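Local coordinates for phenazine biosynthesis protein PhzF family (Enterococcus faecalis, PDB 1S7J) that probably acts as an isomerase of the PhzF family, its substrate not established, at residues Tyr112-Tyr117 with Glu241-Ile246; Gly143-Phe148 with His207-Pro212; Thr221-Tyr226 with Cys237-Asn242; Ala89-His94 with Ala103-Glu108; Leu59-Pro64 with Phe95-Gly100. All coordinates share one frame; numbering follows the deposited sequence.

In the fold
Interaction 1 pairs strands 110-116 and 243-259 and touches three of the other contacts. Interaction 3, whose centre is about 8 Å from that of interaction 1, continues its sheet: the backbone N of I245 lies 2.9 Å from the O of E238. On the other edge interaction 4 joins it where the N of Y112 comes within 2.8 Å of the O of T105. Interaction 2 brings helix 207-218 against the face carrying V244 and I246, and I211 of that helix also reaches C237 and V239 of interaction 3. Interaction 5 shares strand 92-97 with interaction 4 and lies nearest the predicted active-site residue E46, whose side chain is about 5 Å from that of W61.

Interaction 1: Tyr112-Tyr117 with Glu241-Ile246; sequences YLDFPY and ENRVII
D114 and R243 form a salt bridge across two antiparallel strands, D114 OD1 receiving R243 NH1 at 2.9 Å nearly along its C-O axis; the NE of R243 adds only a weak bond to the same oxygen. The arginine chain bends at chi2 (68°), which carries CD back to 3.3 Å from F115 O. Its guanidinium then lies with one face over the backbone at F115 C and P116 N, while D114 OD1 sits at its edge. The backbones are joined by two reciprocal pairs of hydrogen bonds, L113 with I246 and F115 with V244; the V244 N to F115 O bond is 2.7 Å long and almost straight (176°). On the D114 face, I245 CD1 meets D114 CB at 3.5 Å and its CG2 reaches the edge of the Y112 ring at CD2 (3.7 Å). On the buried face I246 sends CD1 in at the edge of the F115 ring, 3.3 Å from CE2. Y117, beyond the pairing, crosses V244 at about a right angle, its CD2 3.7 Å from V244 CG1. Helix 207-218 packs on this face, with I211 against V244 and I246. Alternating faces and paired hydrogen bonds are those of an antiparallel beta ladder, here between strands far apart in sequence, with one face turned to a helix.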
# COMPACT_ATOMS: atom_id res chain seq x y z
N TYR A 112 8.69 8.01 -3.61
CA TYR A 112 7.96 8.59 -2.50
C TYR A 112 6.51 8.96 -2.76
O TYR A 112 6.19 9.65 -3.73
CB TYR A 112 8.72 9.80 -1.96
CG TYR A 112 10.08 9.43 -1.43
CD1 TYR A 112 11.15 9.19 -2.31
CD2 TYR A 112 10.30 9.28 -0.06
CE1 TYR A 112 12.41 8.81 -1.82
CE2 TYR A 112 11.55 8.90 0.44
CZ TYR A 112 12.60 8.66 -0.44
OH TYR A 112 13.82 8.27 0.05
N LEU A 113 5.64 8.45 -1.91
CA LEU A 113 4.22 8.72 -1.99
C LEU A 113 3.86 9.56 -0.78
O LEU A 113 4.52 9.46 0.27
CB LEU A 113 3.42 7.42 -1.97
CG LEU A 113 3.38 6.54 -3.22
CD1 LEU A 113 4.76 6.18 -3.70
CD2 LEU A 113 2.61 5.29 -2.88
N ASP A 114 2.83 10.36 -0.90
CA ASP A 114 2.38 11.22 0.19
C ASP A 114 0.96 10.87 0.61
O ASP A 114 0.09 10.63 -0.23
CB ASP A 114 2.43 12.69 -0.25
CG ASP A 114 1.62 12.94 -1.52
OD1 ASP A 114 0.42 13.25 -1.41
OD2 ASP A 114 2.19 12.80 -2.63
N PHE A 115 0.73 10.84 1.91
CA PHE A 115 -0.59 10.53 2.44
C PHE A 115 -0.99 11.51 3.54
O PHE A 115 -0.13 12.10 4.19
CB PHE A 115 -0.63 9.10 3.00
CG PHE A 115 -0.58 8.04 1.95
CD1 PHE A 115 -1.74 7.64 1.29
CD2 PHE A 115 0.64 7.43 1.61
CE1 PHE A 115 -1.70 6.65 0.31
CE2 PHE A 115 0.69 6.45 0.64
CZ PHE A 115 -0.48 6.05 -0.01
N PRO A 116 -2.31 11.72 3.73
CA PRO A 116 -2.80 12.65 4.77
C PRO A 116 -2.33 12.27 6.18
O PRO A 116 -2.22 11.10 6.50
CB PRO A 116 -4.32 12.54 4.63
CG PRO A 116 -4.53 11.19 3.93
CD PRO A 116 -3.43 11.19 2.93
N TYR A 117 -2.02 13.29 6.99
CA TYR A 117 -1.58 13.07 8.38
C TYR A 117 -2.83 12.87 9.22
O TYR A 117 -3.51 13.84 9.58
CB TYR A 117 -0.79 14.29 8.89
CG TYR A 117 -0.15 14.12 10.26
CD1 TYR A 117 -0.93 14.08 11.43
CD2 TYR A 117 1.24 14.03 10.39
CE1 TYR A 117 -0.33 13.94 12.69
CE2 TYR A 117 1.84 13.89 11.65
CZ TYR A 117 1.05 13.84 12.79
OH TYR A 117 1.65 13.66 14.01
N GLU A 241 4.05 18.70 8.23
CA GLU A 241 2.95 19.31 8.91
C GLU A 241 1.75 18.92 8.08
O GLU A 241 1.76 19.28 6.86
CB GLU A 241 3.18 20.78 8.77
CG GLU A 241 3.85 21.42 9.94
CD GLU A 241 5.24 20.84 10.20
OE1 GLU A 241 6.18 21.22 9.48
OE2 GLU A 241 5.39 20.02 11.12
N ASN A 242 0.71 18.22 8.58
CA ASN A 242 -0.50 17.82 7.88
C ASN A 242 -0.30 16.87 6.65
O ASN A 242 -1.16 16.80 5.76
CB ASN A 242 -1.28 19.06 7.43
CG ASN A 242 -2.77 18.92 7.70
OD1 ASN A 242 -3.17 18.67 8.84
ND2 ASN A 242 -3.59 19.07 6.65
N ARG A 243 0.78 16.10 6.66
CA ARG A 243 1.05 15.15 5.57
C ARG A 243 2.19 14.20 5.95
O ARG A 243 3.10 14.58 6.69
CB ARG A 243 1.42 15.93 4.28
CG ARG A 243 1.09 15.20 2.97
CD ARG A 243 -0.42 15.08 2.76
NE ARG A 243 -0.74 14.30 1.56
CZ ARG A 243 -1.96 14.20 1.02
NH1 ARG A 243 -2.15 13.46 -0.07
NH2 ARG A 243 -2.99 14.82 1.58
N VAL A 244 2.09 12.93 5.51
CA VAL A 244 3.16 11.95 5.78
C VAL A 244 3.69 11.39 4.47
O VAL A 244 2.94 11.26 3.48
CB VAL A 244 2.70 10.79 6.70
CG1 VAL A 244 2.39 11.32 8.08
CG2 VAL A 244 1.51 10.08 6.12
N ILE A 245 4.99 11.10 4.44
CA ILE A 245 5.66 10.58 3.25
C ILE A 245 6.25 9.19 3.44
O ILE A 245 6.95 8.94 4.42
CB ILE A 245 6.82 11.51 2.84
CG1 ILE A 245 6.35 12.96 2.76
CG2 ILE A 245 7.42 11.05 1.51
CD1 ILE A 245 5.25 13.20 1.75
N ILE A 246 5.96 8.29 2.50
CA ILE A 246 6.52 6.94 2.55
C ILE A 246 7.33 6.69 1.29
O ILE A 246 6.88 7.00 0.17
CB ILE A 246 5.44 5.82 2.68
CG1 ILE A 246 4.46 5.88 1.51
CG2 ILE A 246 4.72 5.94 3.99
CD1 ILE A 246 3.40 4.83 1.56

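Interaction 2: Gly143-Phe148 with His207-Pro212; sequences GRDLFF and HANLIP
G143 opens the contact loosely, its CA facing the side chain of N209 at the start of helix 207-218. R144 turns its guanidinium to the carboxylate of its neighbour instead of to the helix: NH2 makes a salt bridge to D145 OD1 at 2.8 Å, the hydrogen bond itself being weak, while NH1 is taken by S205 OG just before the helix. D145 lies beside N209, the carboxylate and amide planes steeply inclined at 76°. F147 carries the apolar part. Its CG stands anti to the backbone N (chi1 -174°); the ring beyond it meets the helix, where CD1 lies 3.7 Å from N209 CB and CE1 3.7 Å from the backbone O of N209. The N of L210 comes to the ring's edge, and L210 CD1 touches F147 CE1 at 3.8 Å, the two side chains crossing at a slant. The ring of Y213, further along the helix, also meets F147. L210 in turn packs on I176 and T178, and I211 reaches V244 and I246. Strands 146-149, 175-180, 186-192 and 243-259 thus lie around helix 207-218, consistent with the diaminopimelate epimerase-like fold, in which strands curl round a central helix.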
# COMPACT_ATOMS: atom_id res chain seq x y z
N GLY A 143 -9.45 5.06 12.85
CA GLY A 143 -9.24 5.98 11.76
C GLY A 143 -10.05 5.34 10.66
O GLY A 143 -11.24 5.03 10.88
N ARG A 144 -9.47 5.13 9.50
CA ARG A 144 -10.20 4.47 8.44
C ARG A 144 -10.31 3.01 8.89
O ARG A 144 -11.34 2.35 8.69
CB ARG A 144 -9.45 4.56 7.10
CG ARG A 144 -10.23 3.98 5.92
CD ARG A 144 -9.51 2.80 5.28
NE ARG A 144 -8.59 3.22 4.22
CZ ARG A 144 -7.32 2.83 4.10
NH1 ARG A 144 -6.61 3.28 3.08
NH2 ARG A 144 -6.75 2.02 4.98
N ASP A 145 -9.26 2.53 9.57
CA ASP A 145 -9.17 1.17 10.08
C ASP A 145 -8.93 1.14 11.57
O ASP A 145 -8.43 2.10 12.15
CB ASP A 145 -7.98 0.43 9.45
CG ASP A 145 -7.75 0.78 8.03
OD1 ASP A 145 -6.68 1.34 7.73
OD2 ASP A 145 -8.64 0.50 7.19
N LEU A 146 -9.23 -0.00 12.18
CA LEU A 146 -8.98 -0.18 13.59
C LEU A 146 -7.45 -0.17 13.71
O LEU A 146 -6.76 -0.58 12.78
CB LEU A 146 -9.58 -1.48 14.09
CG LEU A 146 -11.08 -1.32 14.40
CD1 LEU A 146 -11.79 -2.67 14.44
CD2 LEU A 146 -11.24 -0.55 15.71
N PHE A 147 -6.94 0.26 14.83
CA PHE A 147 -5.50 0.40 15.00
C PHE A 147 -5.08 -0.14 16.36
O PHE A 147 -5.24 0.54 17.37
CB PHE A 147 -5.20 1.90 14.87
CG PHE A 147 -3.76 2.25 14.87
CD1 PHE A 147 -3.13 2.60 13.68
CD2 PHE A 147 -3.03 2.31 16.06
CE1 PHE A 147 -1.80 3.02 13.67
CE2 PHE A 147 -1.70 2.73 16.06
CZ PHE A 147 -1.08 3.08 14.87
N PHE A 148 -4.52 -1.34 16.38
CA PHE A 148 -4.10 -1.96 17.64
C PHE A 148 -2.60 -2.00 17.80
O PHE A 148 -1.87 -2.26 16.85
CB PHE A 148 -4.65 -3.38 17.73
CG PHE A 148 -6.10 -3.50 17.41
CD1 PHE A 148 -6.54 -4.34 16.39
CD2 PHE A 148 -7.05 -2.75 18.12
CE1 PHE A 148 -7.89 -4.44 16.08
CE2 PHE A 148 -8.40 -2.85 17.82
CZ PHE A 148 -8.82 -3.70 16.79
N HIS A 207 -0.33 3.91 6.49
CA HIS A 207 0.72 4.66 7.14
C HIS A 207 0.33 6.10 7.47
O HIS A 207 1.12 6.85 8.06
CB HIS A 207 2.02 4.54 6.37
CG HIS A 207 2.67 3.21 6.52
ND1 HIS A 207 2.21 2.08 5.87
CD2 HIS A 207 3.68 2.79 7.31
CE1 HIS A 207 2.90 1.03 6.27
NE2 HIS A 207 3.79 1.43 7.15
N ALA A 208 -0.89 6.46 7.09
CA ALA A 208 -1.46 7.77 7.40
C ALA A 208 -1.76 7.75 8.92
O ALA A 208 -1.69 8.77 9.58
CB ALA A 208 -2.74 7.99 6.62
N ASN A 209 -2.09 6.56 9.43
CA ASN A 209 -2.38 6.36 10.85
C ASN A 209 -1.08 5.96 11.57
O ASN A 209 -0.80 6.42 12.67
CB ASN A 209 -3.41 5.24 11.06
CG ASN A 209 -4.78 5.57 10.46
OD1 ASN A 209 -5.18 6.73 10.39
ND2 ASN A 209 -5.51 4.52 10.07
N LEU A 210 -0.32 5.07 10.93
CA LEU A 210 0.95 4.56 11.47
C LEU A 210 2.01 5.61 11.73
O LEU A 210 2.57 5.67 12.83
CB LEU A 210 1.56 3.50 10.52
CG LEU A 210 1.17 2.03 10.65
CD1 LEU A 210 1.34 1.60 12.08
CD2 LEU A 210 -0.23 1.81 10.20
N ILE A 211 2.37 6.36 10.69
CA ILE A 211 3.40 7.39 10.81
C ILE A 211 3.09 8.45 11.90
O ILE A 211 3.93 8.72 12.76
CB ILE A 211 3.74 8.04 9.43
CG1 ILE A 211 4.23 6.95 8.47
CG2 ILE A 211 4.83 9.10 9.58
CD1 ILE A 211 4.63 7.46 7.11
N PRO A 212 1.90 9.07 11.85
CA PRO A 212 1.57 10.07 12.87
C PRO A 212 1.76 9.49 14.28
O PRO A 212 2.45 10.07 15.12
CB PRO A 212 0.10 10.36 12.59
CG PRO A 212 0.05 10.28 11.12
CD PRO A 212 0.83 9.02 10.83

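Interaction 3: Thr221-Tyr226 with Cys237-Asn242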
# COMPACT_ATOMS: atom_id res chain seq x y z
N THR A 221 10.89 13.01 13.30
CA THR A 221 10.38 13.53 12.03
C THR A 221 10.53 12.43 10.99
O THR A 221 9.70 12.30 10.09
CB THR A 221 11.20 14.76 11.55
OG1 THR A 221 11.19 15.78 12.57
CG2 THR A 221 10.61 15.33 10.25
N THR A 222 11.60 11.66 11.12
CA THR A 222 11.87 10.55 10.21
C THR A 222 11.92 9.22 10.94
O THR A 222 12.52 9.10 12.01
CB THR A 222 13.18 10.77 9.41
OG1 THR A 222 14.27 11.05 10.31
CG2 THR A 222 13.01 11.92 8.44
N LEU A 223 11.25 8.22 10.37
CA LEU A 223 11.20 6.90 10.95
C LEU A 223 11.41 5.82 9.91
O LEU A 223 11.06 6.00 8.74
CB LEU A 223 9.85 6.66 11.63
CG LEU A 223 9.33 7.62 12.69
CD1 LEU A 223 8.14 8.38 12.12
CD2 LEU A 223 8.93 6.84 13.92
N SER A 224 11.97 4.71 10.33
CA SER A 224 12.19 3.57 9.47
C SER A 224 11.07 2.56 9.85
O SER A 224 10.75 2.39 11.03
CB SER A 224 13.59 2.98 9.69
OG SER A 224 13.95 2.95 11.07
N ALA A 225 10.44 1.97 8.85
CA ALA A 225 9.36 1.02 9.10
C ALA A 225 9.47 -0.25 8.27
O ALA A 225 10.19 -0.30 7.27
CB ALA A 225 8.03 1.68 8.84
N TYR A 226 8.76 -1.28 8.68
CA TYR A 226 8.76 -2.53 7.97
C TYR A 226 7.47 -3.25 8.20
O TYR A 226 7.19 -3.66 9.32
CB TYR A 226 9.94 -3.41 8.43
CG TYR A 226 10.32 -4.48 7.44
CD1 TYR A 226 11.49 -4.37 6.69
CD2 TYR A 226 9.49 -5.59 7.21
CE1 TYR A 226 11.83 -5.33 5.73
CE2 TYR A 226 9.82 -6.56 6.26
CZ TYR A 226 10.98 -6.42 5.52
OH TYR A 226 11.32 -7.38 4.57
N CYS A 237 9.90 6.54 6.28
CA CYS A 237 8.86 7.50 6.61
C CYS A 237 9.30 8.89 7.05
O CYS A 237 10.34 9.05 7.70
CB CYS A 237 7.98 6.92 7.69
SG CYS A 237 7.44 5.28 7.31
N GLU A 238 8.48 9.88 6.74
CA GLU A 238 8.76 11.24 7.13
C GLU A 238 7.49 11.97 7.52
O GLU A 238 6.43 11.80 6.89
CB GLU A 238 9.47 12.04 6.03
CG GLU A 238 9.95 13.40 6.53
CD GLU A 238 10.38 14.33 5.42
OE1 GLU A 238 11.51 14.18 4.92
OE2 GLU A 238 9.59 15.25 5.07
N VAL A 239 7.58 12.76 8.59
CA VAL A 239 6.46 13.53 9.07
C VAL A 239 6.59 14.99 8.65
O VAL A 239 7.63 15.61 8.86
CB VAL A 239 6.33 13.47 10.60
CG1 VAL A 239 5.11 14.25 11.06
CG2 VAL A 239 6.23 12.03 11.07
N LYS A 240 5.57 15.47 7.98
CA LYS A 240 5.50 16.85 7.56
C LYS A 240 4.27 17.39 8.28
O LYS A 240 3.49 16.64 8.90
CB LYS A 240 5.27 16.94 6.03
CG LYS A 240 6.55 16.84 5.18
CD LYS A 240 6.22 16.69 3.68
CE LYS A 240 5.26 17.78 3.17
NZ LYS A 240 4.74 17.52 1.78
N GLU A 241 4.05 18.70 8.23
CA GLU A 241 2.95 19.31 8.91
C GLU A 241 1.75 18.92 8.08
O GLU A 241 1.76 19.28 6.86
CB GLU A 241 3.18 20.78 8.77
CG GLU A 241 3.85 21.42 9.94
CD GLU A 241 5.24 20.84 10.20
OE1 GLU A 241 6.18 21.22 9.48
OE2 GLU A 241 5.39 20.02 11.12
N ASN A 242 0.71 18.22 8.58
CA ASN A 242 -0.50 17.82 7.88
C ASN A 242 -0.30 16.87 6.65
O ASN A 242 -1.16 16.80 5.76
CB ASN A 242 -1.28 19.06 7.43
CG ASN A 242 -2.77 18.92 7.70
OD1 ASN A 242 -3.17 18.67 8.84
ND2 ASN A 242 -3.59 19.07 6.65
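C237 and L223 face each other as a hydrogen-bonded antiparallel pair, with C237 N to L223 O at 2.8 Å and L223 N to C237 O at 2.9 Å. C237 places SG anti to its carbonyl carbon (chi1 -50°), and the sulfur comes within 4.0 Å of A225 CB; the CB of C237 meanwhile rests 3.4 Å from L223 O. On the other face T222 and E238 form the non-hydrogen-bonded pair. E238 has CG anti to the backbone N (chi1 -171°) and an extended chain beyond it, and its CG meets the methyl CG2 of T222 at 3.9 Å as the side chains pass at a slant. T221 lays its CG2 3.3 Å from V239 O, while its own O accepts V239 N at 2.6 Å. The V239 side chain turns its CG2 branch to this stretch, 3.6 Å from T221 O, and the same methyl contacts L223 CD1 more loosely. I211 of helix 207-218 packs on C237 and V239, and W214 and L218 on L223. The hairpin of strands 222-227 and 234-240 is therefore amphipathic: backbone bonds set its pairing, sulfur and aliphatic groups line the helix-facing side, and threonine and glutamate carry the more exposed one.

Interaction 4: Ala89-His94 with Ala103-Glu108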
# COMPACT_ATOMS: atom_id res chain seq x y z
N ALA A 89 12.46 12.29 -17.52
CA ALA A 89 13.65 12.98 -17.02
C ALA A 89 13.46 13.61 -15.64
O ALA A 89 14.38 13.59 -14.81
CB ALA A 89 14.09 14.03 -18.03
N GLU A 90 12.30 14.20 -15.43
CA GLU A 90 11.96 14.86 -14.16
C GLU A 90 11.93 13.92 -12.96
O GLU A 90 11.56 12.74 -13.09
CB GLU A 90 10.62 15.59 -14.28
CG GLU A 90 9.54 14.86 -15.06
CD GLU A 90 9.35 15.47 -16.45
OE1 GLU A 90 8.73 14.83 -17.32
OE2 GLU A 90 9.84 16.61 -16.66
N GLU A 91 12.33 14.43 -11.80
CA GLU A 91 12.35 13.63 -10.59
C GLU A 91 10.95 13.41 -9.99
O GLU A 91 10.81 12.67 -9.00
CB GLU A 91 13.25 14.27 -9.52
CG GLU A 91 12.65 15.52 -8.85
CD GLU A 91 13.41 15.96 -7.59
OE1 GLU A 91 13.19 17.11 -7.16
OE2 GLU A 91 14.21 15.17 -7.02
N THR A 92 9.93 14.03 -10.56
CA THR A 92 8.58 13.87 -10.04
C THR A 92 7.54 13.62 -11.13
O THR A 92 7.49 14.32 -12.13
CB THR A 92 8.16 15.09 -9.17
OG1 THR A 92 9.02 15.20 -8.04
CG2 THR A 92 6.75 14.93 -8.66
N LEU A 93 6.72 12.61 -10.89
CA LEU A 93 5.66 12.21 -11.81
C LEU A 93 4.30 12.74 -11.29
O LEU A 93 4.01 12.66 -10.10
CB LEU A 93 5.64 10.68 -11.91
CG LEU A 93 5.72 9.95 -13.26
CD1 LEU A 93 6.07 10.89 -14.40
CD2 LEU A 93 6.75 8.82 -13.15
N HIS A 94 3.49 13.26 -12.20
CA HIS A 94 2.19 13.80 -11.83
C HIS A 94 1.06 13.01 -12.47
O HIS A 94 1.01 12.88 -13.69
CB HIS A 94 2.09 15.28 -12.24
CG HIS A 94 3.15 16.15 -11.63
ND1 HIS A 94 3.23 16.36 -10.26
CD2 HIS A 94 4.20 16.79 -12.17
CE1 HIS A 94 4.29 17.10 -10.00
NE2 HIS A 94 4.90 17.38 -11.13
N ALA A 103 1.27 12.57 -6.91
CA ALA A 103 2.64 12.78 -7.29
C ALA A 103 3.56 11.80 -6.59
O ALA A 103 3.42 11.54 -5.40
CB ALA A 103 3.06 14.20 -6.96
N VAL A 104 4.50 11.25 -7.34
CA VAL A 104 5.49 10.32 -6.80
C VAL A 104 6.84 10.92 -7.15
O VAL A 104 7.04 11.42 -8.26
CB VAL A 104 5.36 8.88 -7.44
CG1 VAL A 104 6.33 7.92 -6.78
CG2 VAL A 104 3.93 8.36 -7.29
N THR A 105 7.77 10.88 -6.23
CA THR A 105 9.07 11.46 -6.48
C THR A 105 10.14 10.42 -6.34
O THR A 105 10.17 9.66 -5.36
CB THR A 105 9.35 12.62 -5.48
OG1 THR A 105 8.30 13.59 -5.56
CG2 THR A 105 10.67 13.28 -5.79
N LYS A 106 11.03 10.37 -7.34
CA LYS A 106 12.15 9.42 -7.37
C LYS A 106 13.44 10.03 -6.83
O LYS A 106 13.92 11.05 -7.33
CB LYS A 106 12.37 8.89 -8.80
CG LYS A 106 13.57 7.96 -8.97
CD LYS A 106 13.55 7.31 -10.36
CE LYS A 106 14.92 6.83 -10.80
NZ LYS A 106 15.56 5.89 -9.84
N LYS A 107 13.98 9.43 -5.79
CA LYS A 107 15.21 9.88 -5.20
C LYS A 107 16.05 8.63 -5.01
O LYS A 107 15.87 7.87 -4.05
CB LYS A 107 14.94 10.57 -3.86
CG LYS A 107 16.18 11.21 -3.25
CD LYS A 107 15.92 11.76 -1.86
CE LYS A 107 17.19 12.39 -1.28
NZ LYS A 107 18.34 11.43 -1.26
N GLU A 108 17.00 8.42 -5.94
CA GLU A 108 17.86 7.25 -5.93
C GLU A 108 16.94 6.07 -6.32
O GLU A 108 16.18 6.18 -7.29
CB GLU A 108 18.49 7.03 -4.54
CG GLU A 108 20.02 6.93 -4.53
CD GLU A 108 20.73 8.27 -4.70
OE1 GLU A 108 21.16 8.86 -3.67
OE2 GLU A 108 20.87 8.73 -5.85
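T92 lies across T105 on one face of a hairpin, their hydroxyls hydrogen-bonded OG1 to OG1 at 3.0 Å, with either able to give the proton. Both threonines set OG1 anti to the carbonyl carbon (chi1 -62° and -56°), which brings the two oxygens together over the non-hydrogen-bonded pair they form. Methyl groups pack round this bond: T105 CG2 is 3.4 Å from T92 OG1 and 3.3 Å from the backbone O of E91. The carboxylate arm of E91 runs beside T105 in the same direction. On the same face A103 CB approaches H94 ND1 at 3.9 Å. Between these pairs L93 and V104 exchange backbone bonds, L93 N to V104 O at 2.9 Å and V104 N to L93 O at 3.1 Å. K106 N adds a third, to E91 O at 2.8 Å, just before the first strand begins. K106 bends at its last torsion, and NZ reaches E108 O at 2.6 Å. L93 and V104 point to the other face, where helix 72-85 lies: L82 and F83 meet L93, and T75 and A79 meet V104. The hairpin sits between two further strands, H94 bonding through its backbone to Y57 of strand 56-62 and T105 to Y112 of strand 110-116.

Interaction 5: Leu59-Pro64 with Phe95-Gly100; sequences LRWFTP and FTSQSG
W61 has CG anti to its carbonyl carbon (chi1 -44°), and its ring extends toward S97, where CH2 comes to 3.3 Å from S97 CB. F95 likewise sets CG anti to the carbonyl carbon. L59 CD1 stands over one face of the F95 ring, 4.2 Å from the ring centroid and 19° from its normal, in a CH-pi contact displaced toward the rim; L59 CG adds 3.9 Å to F95 CD1. S97 OG bonds to G100 O at 2.7 Å within the same segment. No direct hydrogen bond joins the segments, but a water bridges them, donating to L59 O at 3.1 Å and accepting from Q98 N at 3.2 Å. W61 NE1 bonds to T75 OG1 of helix 72-85, and L102 packs on W61, F95 and S97. The strand directions differ by 52°, and their contact here is apolar and water-mediated; it lies beside the tryptophan whose side chain is about 5 Å from that of E46, the predicted active-site residue.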
# COMPACT_ATOMS: atom_id res chain seq x y z
N LEU A 59 -4.20 7.99 -14.13
CA LEU A 59 -4.15 6.67 -13.51
C LEU A 59 -5.53 6.05 -13.37
O LEU A 59 -6.53 6.75 -13.21
CB LEU A 59 -3.49 6.74 -12.14
CG LEU A 59 -2.17 5.99 -11.96
CD1 LEU A 59 -1.75 6.08 -10.51
CD2 LEU A 59 -2.30 4.52 -12.38
N ARG A 60 -5.54 4.72 -13.32
CA ARG A 60 -6.75 3.93 -13.20
C ARG A 60 -6.35 2.59 -12.55
O ARG A 60 -5.41 1.94 -13.01
CB ARG A 60 -7.30 3.66 -14.59
CG ARG A 60 -8.78 3.71 -14.70
CD ARG A 60 -9.23 5.00 -15.34
NE ARG A 60 -10.18 4.78 -16.43
CZ ARG A 60 -11.41 4.29 -16.27
NH1 ARG A 60 -12.20 4.13 -17.33
NH2 ARG A 60 -11.85 3.97 -15.07
N TRP A 61 -7.00 2.21 -11.47
CA TRP A 61 -6.69 0.95 -10.81
C TRP A 61 -7.89 0.04 -10.86
O TRP A 61 -9.03 0.49 -10.74
CB TRP A 61 -6.31 1.14 -9.35
CG TRP A 61 -5.38 2.26 -9.07
CD1 TRP A 61 -4.03 2.18 -8.85
CD2 TRP A 61 -5.73 3.63 -8.89
NE1 TRP A 61 -3.53 3.41 -8.53
CE2 TRP A 61 -4.56 4.32 -8.55
CE3 TRP A 61 -6.94 4.35 -8.98
CZ2 TRP A 61 -4.54 5.70 -8.29
CZ3 TRP A 61 -6.93 5.71 -8.73
CH2 TRP A 61 -5.73 6.37 -8.38
N PHE A 62 -7.62 -1.26 -11.02
CA PHE A 62 -8.64 -2.29 -11.06
C PHE A 62 -8.19 -3.51 -10.29
O PHE A 62 -7.01 -3.83 -10.29
CB PHE A 62 -8.87 -2.75 -12.50
CG PHE A 62 -9.60 -1.78 -13.36
CD1 PHE A 62 -8.93 -0.75 -14.01
CD2 PHE A 62 -10.98 -1.90 -13.55
CE1 PHE A 62 -9.59 0.13 -14.84
CE2 PHE A 62 -11.66 -1.01 -14.38
CZ PHE A 62 -10.97 0.01 -15.03
N THR A 63 -9.10 -4.12 -9.56
CA THR A 63 -8.82 -5.33 -8.87
C THR A 63 -9.60 -6.47 -9.62
O THR A 63 -10.44 -6.19 -10.49
CB THR A 63 -9.13 -5.30 -7.36
OG1 THR A 63 -10.55 -5.20 -7.21
CG2 THR A 63 -8.47 -4.12 -6.68
N PRO A 64 -9.41 -7.68 -9.22
CA PRO A 64 -10.23 -8.68 -9.85
C PRO A 64 -11.75 -8.50 -9.74
O PRO A 64 -12.51 -9.10 -10.47
CB PRO A 64 -9.71 -9.97 -9.34
CG PRO A 64 -8.22 -9.66 -9.14
CD PRO A 64 -8.29 -8.30 -8.52
N PHE A 95 0.16 12.49 -11.65
CA PHE A 95 -0.96 11.71 -12.15
C PHE A 95 -2.28 12.43 -11.98
O PHE A 95 -2.42 13.27 -11.11
CB PHE A 95 -1.03 10.36 -11.43
CG PHE A 95 0.21 9.53 -11.57
CD1 PHE A 95 0.42 8.75 -12.71
CD2 PHE A 95 1.16 9.50 -10.56
CE1 PHE A 95 1.56 7.96 -12.85
CE2 PHE A 95 2.31 8.71 -10.68
CZ PHE A 95 2.51 7.94 -11.83
N THR A 96 -3.26 12.09 -12.83
CA THR A 96 -4.58 12.69 -12.74
C THR A 96 -5.67 11.62 -12.51
O THR A 96 -6.46 11.32 -13.39
CB THR A 96 -4.94 13.57 -13.95
OG1 THR A 96 -5.02 12.80 -15.16
CG2 THR A 96 -3.89 14.63 -14.12
N SER A 97 -5.71 11.10 -11.30
CA SER A 97 -6.68 10.07 -10.95
C SER A 97 -8.11 10.57 -10.72
O SER A 97 -8.44 11.73 -10.97
CB SER A 97 -6.21 9.31 -9.71
OG SER A 97 -6.24 10.12 -8.55
N GLN A 98 -8.98 9.64 -10.31
CA GLN A 98 -10.34 9.99 -10.03
C GLN A 98 -10.41 10.58 -8.62
O GLN A 98 -11.35 11.28 -8.28
CB GLN A 98 -11.31 8.78 -10.26
CG GLN A 98 -11.11 7.57 -9.35
CD GLN A 98 -12.17 6.50 -9.59
OE1 GLN A 98 -12.49 6.16 -10.73
NE2 GLN A 98 -12.74 5.99 -8.50
N SER A 99 -9.36 10.33 -7.84
CA SER A 99 -9.22 10.85 -6.48
C SER A 99 -8.28 12.09 -6.44
O SER A 99 -7.62 12.35 -5.43
CB SER A 99 -8.66 9.76 -5.58
OG SER A 99 -9.51 8.63 -5.66
N GLY A 100 -8.27 12.83 -7.54
CA GLY A 100 -7.44 14.02 -7.63
C GLY A 100 -5.99 13.76 -7.93
O GLY A 100 -5.51 12.64 -7.84
O HOH W 1 -8.98 6.63 -11.25